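Uncharacterized protein (Bacteroides ovatus CL02T12C04, PDB 6PTM) probably acts as an exo-carrageenase of glycoside hydrolase family 42, releasing sugars from the ends of carrageenan chains. Local coordinates at residues A[593-598]-A[689-694]; A[562-567]-A[612-617]; A[719-724]-A[768-773]. One frame throughout, in Å; residues are numbered along the deposited sequence.

Contact 1: A[593-598]-A[689-694]. With EDO (1,2-ethanediol), chain E.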
ATOM      1  N   SER A 593      18.543   7.744  -7.872  1.00 16.62           N
ATOM      2  CA  SER A 593      19.993   7.967  -7.611  1.00 14.92           C
ATOM      3  C   SER A 593      20.571   6.850  -6.733  1.00 14.33           C
ATOM      4  O   SER A 593      21.647   7.074  -6.169  1.00 16.28           O
ATOM      5  CB  SER A 593      20.228   9.330  -6.985  1.00 14.60           C
ATOM      6  OG  SER A 593      19.744  10.360  -7.820  1.00 14.98           O
ATOM      7  N   GLY A 594      19.859   5.727  -6.539  1.00 14.11           N
ATOM      8  CA  GLY A 594      20.349   4.591  -5.751  1.00 13.37           C
ATOM      9  C   GLY A 594      20.062   4.687  -4.254  1.00 14.55           C
ATOM     10  O   GLY A 594      20.496   3.786  -3.508  1.00 13.74           O
ATOM     11  N   LEU A 595      19.382   5.736  -3.807  1.00 15.05           N
ATOM     12  CA  LEU A 595      19.111   6.019  -2.372  1.00 14.90           C
ATOM     13  C   LEU A 595      17.626   5.871  -2.091  1.00 14.36           C
ATOM     14  O   LEU A 595      16.792   6.353  -2.851  1.00 15.76           O
ATOM     15  CB  LEU A 595      19.520   7.452  -2.062  1.00 15.81           C
ATOM     16  CG  LEU A 595      21.006   7.776  -2.184  1.00 17.20           C
ATOM     17  CD1 LEU A 595      21.214   9.257  -1.942  1.00 18.90           C
ATOM     18  CD2 LEU A 595      21.827   6.910  -1.230  1.00 17.80           C
ATOM     19  N   PRO A 596      17.248   5.226  -0.973  1.00 14.35           N
ATOM     20  CA  PRO A 596      15.872   5.272  -0.501  1.00 13.12           C
ATOM     21  C   PRO A 596      15.575   6.719  -0.146  1.00 13.71           C
ATOM     22  O   PRO A 596      16.334   7.291   0.625  1.00 14.68           O
ATOM     23  CB  PRO A 596      15.853   4.328   0.716  1.00 13.55           C
ATOM     24  CG  PRO A 596      17.127   3.529   0.613  1.00 12.65           C
ATOM     25  CD  PRO A 596      18.119   4.419  -0.107  1.00 13.36           C
ATOM     26  N   ILE A 597      14.467   7.261  -0.660  1.00 13.72           N
ATOM     27  CA  ILE A 597      14.021   8.642  -0.351  1.00 14.04           C
ATOM     28  C   ILE A 597      12.865   8.573   0.652  1.00 15.20           C
ATOM     29  O   ILE A 597      11.916   7.834   0.394  1.00 17.93           O
ATOM     30  CB  ILE A 597      13.628   9.403  -1.628  1.00 14.28           C
ATOM     31  CG1 ILE A 597      14.784   9.393  -2.636  1.00 14.57           C
ATOM     32  CG2 ILE A 597      13.174  10.813  -1.302  1.00 14.56           C
ATOM     33  CD1 ILE A 597      16.076   9.955  -2.105  1.00 13.53           C
ATOM     34  N   GLY A 598      12.960   9.312   1.764  1.00 14.33           N
ATOM     35  CA  GLY A 598      11.900   9.304   2.780  1.00 14.45           C
ATOM     36  C   GLY A 598      11.354  10.662   3.034  1.00 14.44           C
ATOM     37  O   GLY A 598      11.611  11.589   2.210  1.00 13.05           O
ATOM     38  N   LYS A 689      29.468  10.174   3.402  1.00 23.75           N
ATOM     39  CA  LYS A 689      29.957   8.918   2.787  1.00 25.88           C
ATOM     40  C   LYS A 689      28.769   7.956   2.563  1.00 24.21           C
ATOM     41  O   LYS A 689      28.957   6.775   2.759  1.00 22.96           O
ATOM     42  CB  LYS A 689      31.049   8.300   3.680  1.00 28.70           C
ATOM     43  CG  LYS A 689      32.237   9.213   4.011  1.00 29.98           C
ATOM     44  CD  LYS A 689      33.423   8.497   4.675  1.00 30.00           C
ATOM     45  N   GLY A 690      27.584   8.457   2.196  1.00 22.07           N
ATOM     46  CA  GLY A 690      26.336   7.668   2.132  1.00 21.44           C
ATOM     47  C   GLY A 690      25.955   7.241   0.726  1.00 20.98           C
ATOM     48  O   GLY A 690      24.894   6.631   0.580  1.00 22.39           O
ATOM     49  N   MET A 691      26.751   7.563  -0.300  1.00 19.86           N
ATOM     50  CA  MET A 691      26.372   7.232  -1.692  1.00 19.92           C
ATOM     51  C   MET A 691      26.543   5.727  -1.853  1.00 19.37           C
ATOM     52  O   MET A 691      27.282   5.106  -1.088  1.00 17.85           O
ATOM     53  CB  MET A 691      27.200   8.000  -2.731  1.00 21.36           C
ATOM     54  CG  MET A 691      26.941   9.509  -2.731  1.00 23.70           C
ATOM     55  SD  MET A 691      25.199   9.921  -2.993  1.00 25.42           S
ATOM     56  CE  MET A 691      25.048   9.536  -4.739  1.00 24.09           C
ATOM     57  N   PRO A 692      25.838   5.096  -2.809  1.00 17.26           N
ATOM     58  CA  PRO A 692      26.033   3.682  -3.086  1.00 19.29           C
ATOM     59  C   PRO A 692      27.470   3.323  -3.521  1.00 19.38           C
ATOM     60  O   PRO A 692      28.143   4.128  -4.166  1.00 19.67           O
ATOM     61  CB  PRO A 692      25.037   3.416  -4.224  1.00 18.29           C
ATOM     62  CG  PRO A 692      23.997   4.492  -4.059  1.00 17.61           C
ATOM     63  CD  PRO A 692      24.829   5.702  -3.691  1.00 18.82           C
ATOM     64  N   MET A 693      27.881   2.100  -3.198  1.00 19.88           N
ATOM     65  CA  MET A 693      29.232   1.573  -3.506  1.00 22.19           C
ATOM     66  C   MET A 693      29.304   1.132  -4.973  1.00 20.31           C
ATOM     67  O   MET A 693      30.424   0.999  -5.478  1.00 19.35           O
ATOM     68  CB  MET A 693      29.569   0.401  -2.587  1.00 28.36           C
ATOM     69  CG  MET A 693      29.866   0.818  -1.164  1.00 31.23           C
ATOM     70  SD  MET A 693      31.433   1.729  -1.107  1.00 44.28           S
ATOM     71  CE  MET A 693      30.816   3.370  -0.758  1.00 42.33           C
ATOM     72  N   ILE A 694      28.163   0.926  -5.630  1.00 18.52           N
ATOM     73  CA  ILE A 694      28.036   0.636  -7.084  1.00 18.80           C
ATOM     74  C   ILE A 694      27.354   1.874  -7.679  1.00 20.74           C
ATOM     75  O   ILE A 694      26.335   2.342  -7.089  1.00 21.00           O
ATOM     76  CB  ILE A 694      27.236  -0.660  -7.359  1.00 19.48           C
ATOM     77  CG1 ILE A 694      27.806  -1.911  -6.675  1.00 22.07           C
ATOM     78  CG2 ILE A 694      27.062  -0.903  -8.841  1.00 19.83           C
ATOM     79  CD1 ILE A 694      29.258  -2.210  -7.002  1.00 23.62           C
TER
HETATM   80  C1  EDO E 804      26.408  -0.144   1.070  1.00 31.47           C
HETATM   81  O1  EDO E 804      25.021  -0.094   1.354  1.00 35.76           O
HETATM   82  C2  EDO E 804      26.582  -0.287  -0.394  1.00 29.46           C
HETATM   83  O2  EDO E 804      26.084   0.783  -1.183  1.00 23.20           O

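Contact 2: A[562-567]-A[612-617]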
ATOM      1  N   LYS A 562      17.216   5.854   4.864  1.00 14.67           N
ATOM      2  CA  LYS A 562      16.618   6.861   3.960  1.00 15.73           C
ATOM      3  C   LYS A 562      17.329   8.199   4.215  1.00 14.88           C
ATOM      4  O   LYS A 562      16.916   8.978   5.084  1.00 13.84           O
ATOM      5  CB  LYS A 562      15.111   6.947   4.220  1.00 16.29           C
ATOM      6  CG  LYS A 562      14.311   5.657   4.079  1.00 17.25           C
ATOM      7  CD  LYS A 562      12.830   5.912   4.294  1.00 18.68           C
ATOM      8  CE  LYS A 562      11.948   4.697   4.546  1.00 19.93           C
ATOM      9  NZ  LYS A 562      12.037   3.685   3.475  1.00 19.72           N
ATOM     10  N   PRO A 563      18.461   8.496   3.537  1.00 14.41           N
ATOM     11  CA  PRO A 563      19.306   9.605   3.982  1.00 15.04           C
ATOM     12  C   PRO A 563      18.824  11.008   3.589  1.00 15.44           C
ATOM     13  O   PRO A 563      19.426  11.998   3.984  1.00 14.64           O
ATOM     14  CB  PRO A 563      20.629   9.292   3.276  1.00 15.71           C
ATOM     15  CG  PRO A 563      20.188   8.632   1.981  1.00 15.70           C
ATOM     16  CD  PRO A 563      19.060   7.728   2.436  1.00 14.27           C
ATOM     17  N   LEU A 564      17.829  11.077   2.727  1.00 15.09           N
ATOM     18  CA  LEU A 564      17.215  12.352   2.335  1.00 15.24           C
ATOM     19  C   LEU A 564      15.745  12.254   2.718  1.00 16.17           C
ATOM     20  O   LEU A 564      15.058  11.246   2.303  1.00 15.92           O
ATOM     21  CB  LEU A 564      17.424  12.598   0.843  1.00 15.79           C
ATOM     22  CG  LEU A 564      18.877  12.779   0.409  1.00 16.28           C
ATOM     23  CD1 LEU A 564      18.972  12.784  -1.106  1.00 17.91           C
ATOM     24  CD2 LEU A 564      19.469  14.062   0.982  1.00 17.37           C
ATOM     25  N   ARG A 565      15.289  13.235   3.491  1.00 14.54           N
ATOM     26  CA  ARG A 565      13.872  13.322   3.925  1.00 14.49           C
ATOM     27  C   ARG A 565      13.232  14.565   3.329  1.00 14.24           C
ATOM     28  O   ARG A 565      13.719  15.684   3.581  1.00 14.77           O
ATOM     29  CB  ARG A 565      13.790  13.334   5.448  1.00 13.76           C
ATOM     30  CG  ARG A 565      14.389  12.099   6.090  1.00 15.03           C
ATOM     31  CD  ARG A 565      13.903  10.789   5.485  1.00 15.03           C
ATOM     32  NE  ARG A 565      14.420   9.708   6.310  1.00 14.73           N
ATOM     33  CZ  ARG A 565      13.796   9.192   7.366  1.00 14.67           C
ATOM     34  NH1 ARG A 565      12.577   9.582   7.724  1.00 15.94           N
ATOM     35  NH2 ARG A 565      14.356   8.194   8.011  1.00 14.83           N
ATOM     36  N   ILE A 566      12.151  14.374   2.590  1.00 14.22           N
ATOM     37  CA  ILE A 566      11.363  15.499   2.034  1.00 14.93           C
ATOM     38  C   ILE A 566      10.439  15.961   3.139  1.00 14.91           C
ATOM     39  O   ILE A 566       9.654  15.124   3.595  1.00 14.08           O
ATOM     40  CB  ILE A 566      10.603  15.036   0.791  1.00 15.69           C
ATOM     41  CG1 ILE A 566      11.577  14.649  -0.314  1.00 16.35           C
ATOM     42  CG2 ILE A 566       9.604  16.063   0.310  1.00 16.02           C
ATOM     43  CD1 ILE A 566      10.898  13.951  -1.426  1.00 16.86           C
ATOM     44  N   PHE A 567      10.470  17.246   3.486  1.00 15.49           N
ATOM     45  CA  PHE A 567       9.567  17.807   4.522  1.00 14.84           C
ATOM     46  C   PHE A 567       8.115  17.830   4.042  1.00 14.00           C
ATOM     47  O   PHE A 567       7.829  18.285   2.928  1.00 14.09           O
ATOM     48  CB  PHE A 567       9.974  19.203   4.975  1.00 16.23           C
ATOM     49  CG  PHE A 567       9.340  19.546   6.293  1.00 16.28           C
ATOM     50  CD1 PHE A 567       8.206  20.331   6.348  1.00 16.14           C
ATOM     51  CD2 PHE A 567       9.819  18.975   7.460  1.00 16.53           C
ATOM     52  CE1 PHE A 567       7.611  20.597   7.573  1.00 17.53           C
ATOM     53  CE2 PHE A 567       9.184  19.193   8.674  1.00 15.47           C
ATOM     54  CZ  PHE A 567       8.103  20.031   8.727  1.00 16.06           C
ATOM     55  N   TRP A 612      19.355  10.395   8.982  1.00 16.82           N
ATOM     56  CA  TRP A 612      19.451  10.995   7.642  1.00 18.18           C
ATOM     57  C   TRP A 612      20.500  12.109   7.634  1.00 18.91           C
ATOM     58  O   TRP A 612      20.964  12.523   8.716  1.00 18.07           O
ATOM     59  CB  TRP A 612      18.080  11.509   7.205  1.00 18.48           C
ATOM     60  CG  TRP A 612      17.490  12.472   8.185  1.00 18.63           C
ATOM     61  CD1 TRP A 612      17.820  13.779   8.362  1.00 19.58           C
ATOM     62  CD2 TRP A 612      16.417  12.204   9.092  1.00 19.37           C
ATOM     63  NE1 TRP A 612      17.031  14.339   9.327  1.00 20.57           N
ATOM     64  CE2 TRP A 612      16.157  13.397   9.789  1.00 19.54           C
ATOM     65  CE3 TRP A 612      15.654  11.067   9.376  1.00 19.89           C
ATOM     66  CZ2 TRP A 612      15.152  13.498  10.737  1.00 18.96           C
ATOM     67  CZ3 TRP A 612      14.651  11.166  10.308  1.00 18.54           C
ATOM     68  CH2 TRP A 612      14.429  12.360  10.996  1.00 20.56           C
ATOM     69  N   ASP A 613      20.865  12.558   6.439  1.00 19.41           N
ATOM     70  CA  ASP A 613      21.965  13.533   6.228  1.00 19.75           C
ATOM     71  C   ASP A 613      21.334  14.893   5.930  1.00 20.14           C
ATOM     72  O   ASP A 613      21.964  15.921   6.154  1.00 19.60           O
ATOM     73  CB  ASP A 613      22.870  13.077   5.077  1.00 19.91           C
ATOM     74  CG  ASP A 613      23.443  11.692   5.221  1.00 18.64           C
ATOM     75  OD1 ASP A 613      23.773  11.356   6.354  1.00 17.01           O
ATOM     76  OD2 ASP A 613      23.543  10.945   4.171  1.00 17.90           O
ATOM     77  N   ALA A 614      20.121  14.931   5.384  1.00 18.26           N
ATOM     78  CA  ALA A 614      19.500  16.226   5.068  1.00 18.77           C
ATOM     79  C   ALA A 614      17.985  16.115   4.981  1.00 18.56           C
ATOM     80  O   ALA A 614      17.499  15.044   4.581  1.00 17.59           O
ATOM     81  CB  ALA A 614      20.069  16.770   3.773  1.00 19.57           C
ATOM     82  N   ILE A 615      17.320  17.225   5.322  1.00 17.11           N
ATOM     83  CA  ILE A 615      15.891  17.483   5.019  1.00 17.95           C
ATOM     84  C   ILE A 615      15.834  18.455   3.834  1.00 17.62           C
ATOM     85  O   ILE A 615      16.528  19.508   3.844  1.00 16.08           O
ATOM     86  CB  ILE A 615      15.182  17.989   6.289  1.00 17.64           C
ATOM     87  CG1 ILE A 615      15.171  16.905   7.377  1.00 17.45           C
ATOM     88  CG2 ILE A 615      13.792  18.537   5.976  1.00 17.68           C
ATOM     89  CD1 ILE A 615      14.673  17.399   8.746  1.00 17.44           C
ATOM     90  N   VAL A 616      14.977  18.160   2.865  1.00 16.94           N
ATOM     91  CA  VAL A 616      14.730  19.093   1.742  1.00 16.91           C
ATOM     92  C   VAL A 616      13.351  19.698   1.973  1.00 16.93           C
ATOM     93  O   VAL A 616      12.451  18.964   2.372  1.00 17.19           O
ATOM     94  CB  VAL A 616      14.915  18.428   0.366  1.00 19.05           C
ATOM     95  CG1 VAL A 616      16.279  17.783   0.262  1.00 20.96           C
ATOM     96  CG2 VAL A 616      13.834  17.427   0.033  1.00 19.99           C
ATOM     97  N   VAL A 617      13.234  21.013   1.805  1.00 17.54           N
ATOM     98  CA  VAL A 617      11.957  21.751   1.979  1.00 18.35           C
ATOM     99  C   VAL A 617      11.658  22.458   0.662  1.00 17.57           C
ATOM    100  O   VAL A 617      12.406  23.389   0.276  1.00 17.84           O
ATOM    101  CB  VAL A 617      11.973  22.722   3.173  1.00 19.01           C
ATOM    102  CG1 VAL A 617      10.598  23.369   3.322  1.00 20.34           C
ATOM    103  CG2 VAL A 617      12.400  22.043   4.461  1.00 20.59           C
TER

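Contact 3: A[719-724]-A[768-773]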
ATOM      1  N   TYR A 719      28.304  -6.900  -3.234  1.00 16.58           N
ATOM      2  CA  TYR A 719      27.137  -6.009  -3.119  1.00 15.93           C
ATOM      3  C   TYR A 719      25.951  -6.696  -3.792  1.00 14.68           C
ATOM      4  O   TYR A 719      26.140  -7.404  -4.783  1.00 15.05           O
ATOM      5  CB  TYR A 719      27.474  -4.633  -3.687  1.00 16.38           C
ATOM      6  CG  TYR A 719      28.576  -3.961  -2.908  1.00 18.47           C
ATOM      7  CD1 TYR A 719      28.310  -3.278  -1.735  1.00 17.20           C
ATOM      8  CD2 TYR A 719      29.911  -4.136  -3.269  1.00 19.88           C
ATOM      9  CE1 TYR A 719      29.324  -2.711  -0.989  1.00 18.34           C
ATOM     10  CE2 TYR A 719      30.939  -3.585  -2.521  1.00 20.41           C
ATOM     11  CZ  TYR A 719      30.643  -2.890  -1.369  1.00 20.01           C
ATOM     12  OH  TYR A 719      31.656  -2.345  -0.652  1.00 19.84           O
ATOM     13  N   ILE A 720      24.764  -6.471  -3.259  1.00 13.14           N
ATOM     14  CA  ILE A 720      23.489  -6.957  -3.865  1.00 14.65           C
ATOM     15  C   ILE A 720      22.812  -5.741  -4.472  1.00 13.37           C
ATOM     16  O   ILE A 720      22.617  -4.754  -3.762  1.00 15.00           O
ATOM     17  CB  ILE A 720      22.576  -7.700  -2.874  1.00 13.18           C
ATOM     18  CG1 ILE A 720      23.322  -8.782  -2.087  1.00 14.12           C
ATOM     19  CG2 ILE A 720      21.382  -8.249  -3.618  1.00 13.04           C
ATOM     20  CD1 ILE A 720      24.000  -9.847  -2.928  1.00 14.16           C
ATOM     21  N   VAL A 721      22.593  -5.780  -5.772  1.00 14.22           N
ATOM     22  CA  VAL A 721      22.001  -4.625  -6.506  1.00 13.90           C
ATOM     23  C   VAL A 721      20.577  -4.997  -6.891  1.00 14.05           C
ATOM     24  O   VAL A 721      20.392  -6.064  -7.493  1.00 15.23           O
ATOM     25  CB  VAL A 721      22.822  -4.269  -7.749  1.00 14.45           C
ATOM     26  CG1 VAL A 721      22.187  -3.125  -8.523  1.00 13.85           C
ATOM     27  CG2 VAL A 721      24.268  -3.962  -7.378  1.00 14.64           C
ATOM     28  N   ASN A 722      19.608  -4.160  -6.543  1.00 14.79           N
ATOM     29  CA  ASN A 722      18.188  -4.363  -6.884  1.00 13.53           C
ATOM     30  C   ASN A 722      17.817  -3.306  -7.924  1.00 13.16           C
ATOM     31  O   ASN A 722      18.079  -2.114  -7.673  1.00 11.78           O
ATOM     32  CB  ASN A 722      17.328  -4.238  -5.636  1.00 14.13           C
ATOM     33  CG  ASN A 722      15.858  -4.392  -5.963  1.00 14.75           C
ATOM     34  OD1 ASN A 722      15.412  -5.499  -6.212  1.00 14.08           O
ATOM     35  ND2 ASN A 722      15.153  -3.281  -6.079  1.00 15.44           N
ATOM     36  N   ILE A 723      17.248  -3.712  -9.060  1.00 13.44           N
ATOM     37  CA  ILE A 723      16.825  -2.743 -10.112  1.00 13.94           C
ATOM     38  C   ILE A 723      15.438  -3.146 -10.554  1.00 14.59           C
ATOM     39  O   ILE A 723      15.259  -4.341 -10.867  1.00 14.74           O
ATOM     40  CB  ILE A 723      17.773  -2.694 -11.316  1.00 14.03           C
ATOM     41  CG1 ILE A 723      19.239  -2.629 -10.916  1.00 14.47           C
ATOM     42  CG2 ILE A 723      17.383  -1.532 -12.203  1.00 15.71           C
ATOM     43  CD1 ILE A 723      20.177  -2.734 -12.117  1.00 15.86           C
ATOM     44  N   VAL A 724      14.504  -2.192 -10.570  1.00 13.40           N
ATOM     45  CA  VAL A 724      13.183  -2.397 -11.215  1.00 13.86           C
ATOM     46  C   VAL A 724      12.995  -1.290 -12.248  1.00 13.78           C
ATOM     47  O   VAL A 724      13.102  -0.126 -11.892  1.00 13.08           O
ATOM     48  CB  VAL A 724      12.048  -2.384 -10.179  1.00 12.67           C
ATOM     49  CG1 VAL A 724      10.723  -2.720 -10.828  1.00 12.91           C
ATOM     50  CG2 VAL A 724      12.364  -3.288  -9.015  1.00 12.77           C
ATOM     51  N   LEU A 768      21.209  -8.731  -8.488  1.00 13.18           N
ATOM     52  CA  LEU A 768      22.573  -9.034  -8.919  1.00 13.64           C
ATOM     53  C   LEU A 768      23.501  -9.015  -7.712  1.00 12.57           C
ATOM     54  O   LEU A 768      23.369  -8.142  -6.807  1.00 13.18           O
ATOM     55  CB  LEU A 768      23.011  -7.962  -9.906  1.00 13.89           C
ATOM     56  CG  LEU A 768      22.138  -7.776 -11.135  1.00 15.21           C
ATOM     57  CD1 LEU A 768      22.593  -6.524 -11.893  1.00 16.76           C
ATOM     58  CD2 LEU A 768      22.195  -8.993 -12.042  1.00 15.51           C
ATOM     59  N   GLU A 769      24.423  -9.968  -7.725  1.00 14.01           N
ATOM     60  CA  GLU A 769      25.595  -9.995  -6.848  1.00 15.28           C
ATOM     61  C   GLU A 769      26.780  -9.427  -7.645  1.00 15.28           C
ATOM     62  O   GLU A 769      27.143 -10.015  -8.676  1.00 15.46           O
ATOM     63  CB  GLU A 769      25.811 -11.407  -6.301  1.00 16.83           C
ATOM     64  CG  GLU A 769      26.982 -11.417  -5.338  1.00 18.43           C
ATOM     65  CD  GLU A 769      27.195 -12.756  -4.671  1.00 22.47           C
ATOM     66  OE1 GLU A 769      28.313 -13.190  -4.668  1.00 26.22           O
ATOM     67  OE2 GLU A 769      26.234 -13.339  -4.165  1.00 24.23           O
ATOM     68  N   VAL A 770      27.337  -8.323  -7.162  1.00 16.07           N
ATOM     69  CA  VAL A 770      28.455  -7.569  -7.779  1.00 17.89           C
ATOM     70  C   VAL A 770      29.662  -7.694  -6.842  1.00 18.65           C
ATOM     71  O   VAL A 770      29.531  -7.332  -5.655  1.00 17.58           O
ATOM     72  CB  VAL A 770      28.032  -6.114  -8.067  1.00 17.53           C
ATOM     73  CG1 VAL A 770      29.146  -5.302  -8.704  1.00 17.77           C
ATOM     74  CG2 VAL A 770      26.803  -6.080  -8.968  1.00 17.46           C
ATOM     75  N   SER A 771      30.761  -8.284  -7.339  1.00 21.99           N
ATOM     76  CA  SER A 771      32.054  -8.489  -6.616  1.00 24.16           C
ATOM     77  C   SER A 771      33.073  -7.453  -7.111  1.00 24.59           C
ATOM     78  O   SER A 771      33.107  -7.205  -8.339  1.00 24.36           O
ATOM     79  CB  SER A 771      32.595  -9.886  -6.824  1.00 25.66           C
ATOM     80  OG  SER A 771      31.609 -10.873  -6.511  1.00 33.69           O
ATOM     81  N   LEU A 772      33.844  -6.845  -6.218  1.00 24.35           N
ATOM     82  CA  LEU A 772      34.878  -5.845  -6.612  1.00 27.38           C
ATOM     83  C   LEU A 772      36.244  -6.505  -6.409  1.00 33.73           C
ATOM     84  O   LEU A 772      36.292  -7.507  -5.702  1.00 32.25           O
ATOM     85  CB  LEU A 772      34.730  -4.545  -5.829  1.00 25.74           C
ATOM     86  CG  LEU A 772      33.332  -3.941  -5.771  1.00 26.04           C
ATOM     87  CD1 LEU A 772      33.353  -2.614  -5.044  1.00 27.03           C
ATOM     88  CD2 LEU A 772      32.715  -3.767  -7.142  1.00 26.49           C
ATOM     89  N   GLU A 773      37.283  -6.050  -7.112  1.00 42.07           N
ATOM     90  CA  GLU A 773      38.605  -6.740  -7.144  1.00 44.95           C
ATOM     91  C   GLU A 773      39.430  -6.297  -5.941  1.00 46.24           C
ATOM     92  O   GLU A 773      39.200  -5.157  -5.603  1.00 55.31           O
ATOM     93  CB  GLU A 773      39.326  -6.474  -8.463  1.00 52.35           C
ATOM     94  CG  GLU A 773      39.388  -7.699  -9.363  1.00 51.22           C
ATOM     95  CD  GLU A 773      39.497  -7.372 -10.838  1.00 57.51           C
ATOM     96  OE1 GLU A 773      40.017  -6.269 -11.183  1.00 61.28           O
ATOM     97  OE2 GLU A 773      39.042  -8.209 -11.639  1.00 68.83           O
TER

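Contact 1: A[593-598]-A[689-694]
Leu595 and Pro692 carry the close part of this contact, a meeting of two loops without a single hydrogen bond between them, and each makes its nearest approach to a carbonyl oxygen. CD2 of Leu595 comes 3.6 Å from O of Gly690, and the leucine and proline side chains cross at about a right angle. With CG anti to the carbonyl carbon (chi1 -65°), the two leucine methyls are carried toward Gly690 and Met691. Beside it the ring of Pro692 rests against the glycine backbone: its CG is 3.6 Å from O of Gly594. Gly594 has a positive phi of 87°, which favours glycine, and a beta carbon here would run into that same CG. The other side is looser. Met691, partly exposed and bent at chi2 and chi3, brings SD no nearer than 4.2 Å to CD1 of Leu595, and beyond Pro692 the exposed Met693 donates its backbone N-H to a 1,2-ethanediol, N to O2 3.0 Å, a molecule probably left from the crystallisation liquor. Helix 674-687 ends just before this loop in a Schellman motif with Lys689 as C-prime residue, and its Leu682 touches Leu595. Trp709 and Val711 of strand 707-715 pack on Pro692, while 593-598 runs on into strand 597-600, so the contact joins the parallel-sheet domain to the antiparallel C-terminal sheet.

Contact 2: A[562-567]-A[612-617]
Arg565 and Trp612 meet through two unlike torsions: the arginine CG stands anti to its carbonyl carbon (chi1 -60°), while the tryptophan CG sits between backbone N and carbonyl carbon (chi1 56°). CG of Arg565 lies over one face of the indole, offset toward the rim, and CE3 of Trp612 comes 3.3 Å from CZ of Arg565, over the centre of the guanidinium. The two planes are tilted 58° apart. NE of Arg565 is tied to O of Lys562 at 2.9 Å, with that oxygen in the guanidinium plane, and NH1 bonds to O of Phe599. With an alanine here, Trp612 would probably lose the cover on that indole face and the carbonyls of Lys562 and Phe599 their side-chain donors. Strands 564-567 and 614-617 are parallel neighbours in a five-stranded sheet flanked by helices, with strand order 2-1-3-4-5, the order of a flavodoxin-like alpha/beta fold. N of Phe567 bonds to O of Val616, 2.8 Å away. On the face of Leu564 and Ile566, CG1 of Ile566 rests 3.6 Å from CG2 of Val616. Asp613 donates its backbone N-H to Pro563, N to O 2.9 Å, and its carboxylate OD1 forms a salt bridge with Arg561.

Contact 3: A[719-724]-A[768-773]
Tyr719 and Val770 form one hydrogen-bonded pair, and Val721 and Leu768 the next, as strands 719-724 and 768-772 run antiparallel with axes 4.7 Å apart and an angle of 139° between their directions. They are the two inner strands of the four-stranded antiparallel sheet near the C terminus. Each pair is closed by two bonds, as in a regular antiparallel ladder; N of Val770 lies 2.8 Å from O of Tyr719. Between them lies the non-hydrogen-bonded pair of Ile720 and Glu769, where CA of Ile720 is 3.2 Å from O of Leu768 in a CH···O contact. The face bearing Tyr719, Val721, Leu768 and Val770 is largely apolar: CG2 of Val721 touches CG2 of Val770 at 3.7 Å, and Ile694 and Ile696 of strand 694-700 pack over it. On the reverse face, CD1 of Ile720 lies against CB and CG of the extended Glu769, which keeps only its aliphatic part in this contact. Tyr719 has its CG anti to the carbonyl carbon (chi1 -63°), which carries the ring beside Leu772. The two side chains cross at about a right angle there, and CD1 of Leu772 comes 3.6 Å from CE2 of Tyr719.

From the N terminus, strand 564-567 comes first of the three contacts, and strands 597-600 and 614-617 then pair with it on its two sides within one parallel sheet. Contact 2 closes the 562-617 loop. Contact 1 opens within that loop at 593-598 and closes only at 689-694, so the two cross and do not nest; they meet where Gly598 probably hydrogen-bonds to Leu564 and Ile566. Contact 3 follows in series, closing a loop made of strands and turns without helix near the C terminus. Met693 and Ile694 of contact 1 pack on Tyr719 and Val770, while contacts 2 and 3 do not touch, so that of the three, contact 1 is the one that reaches both sheets.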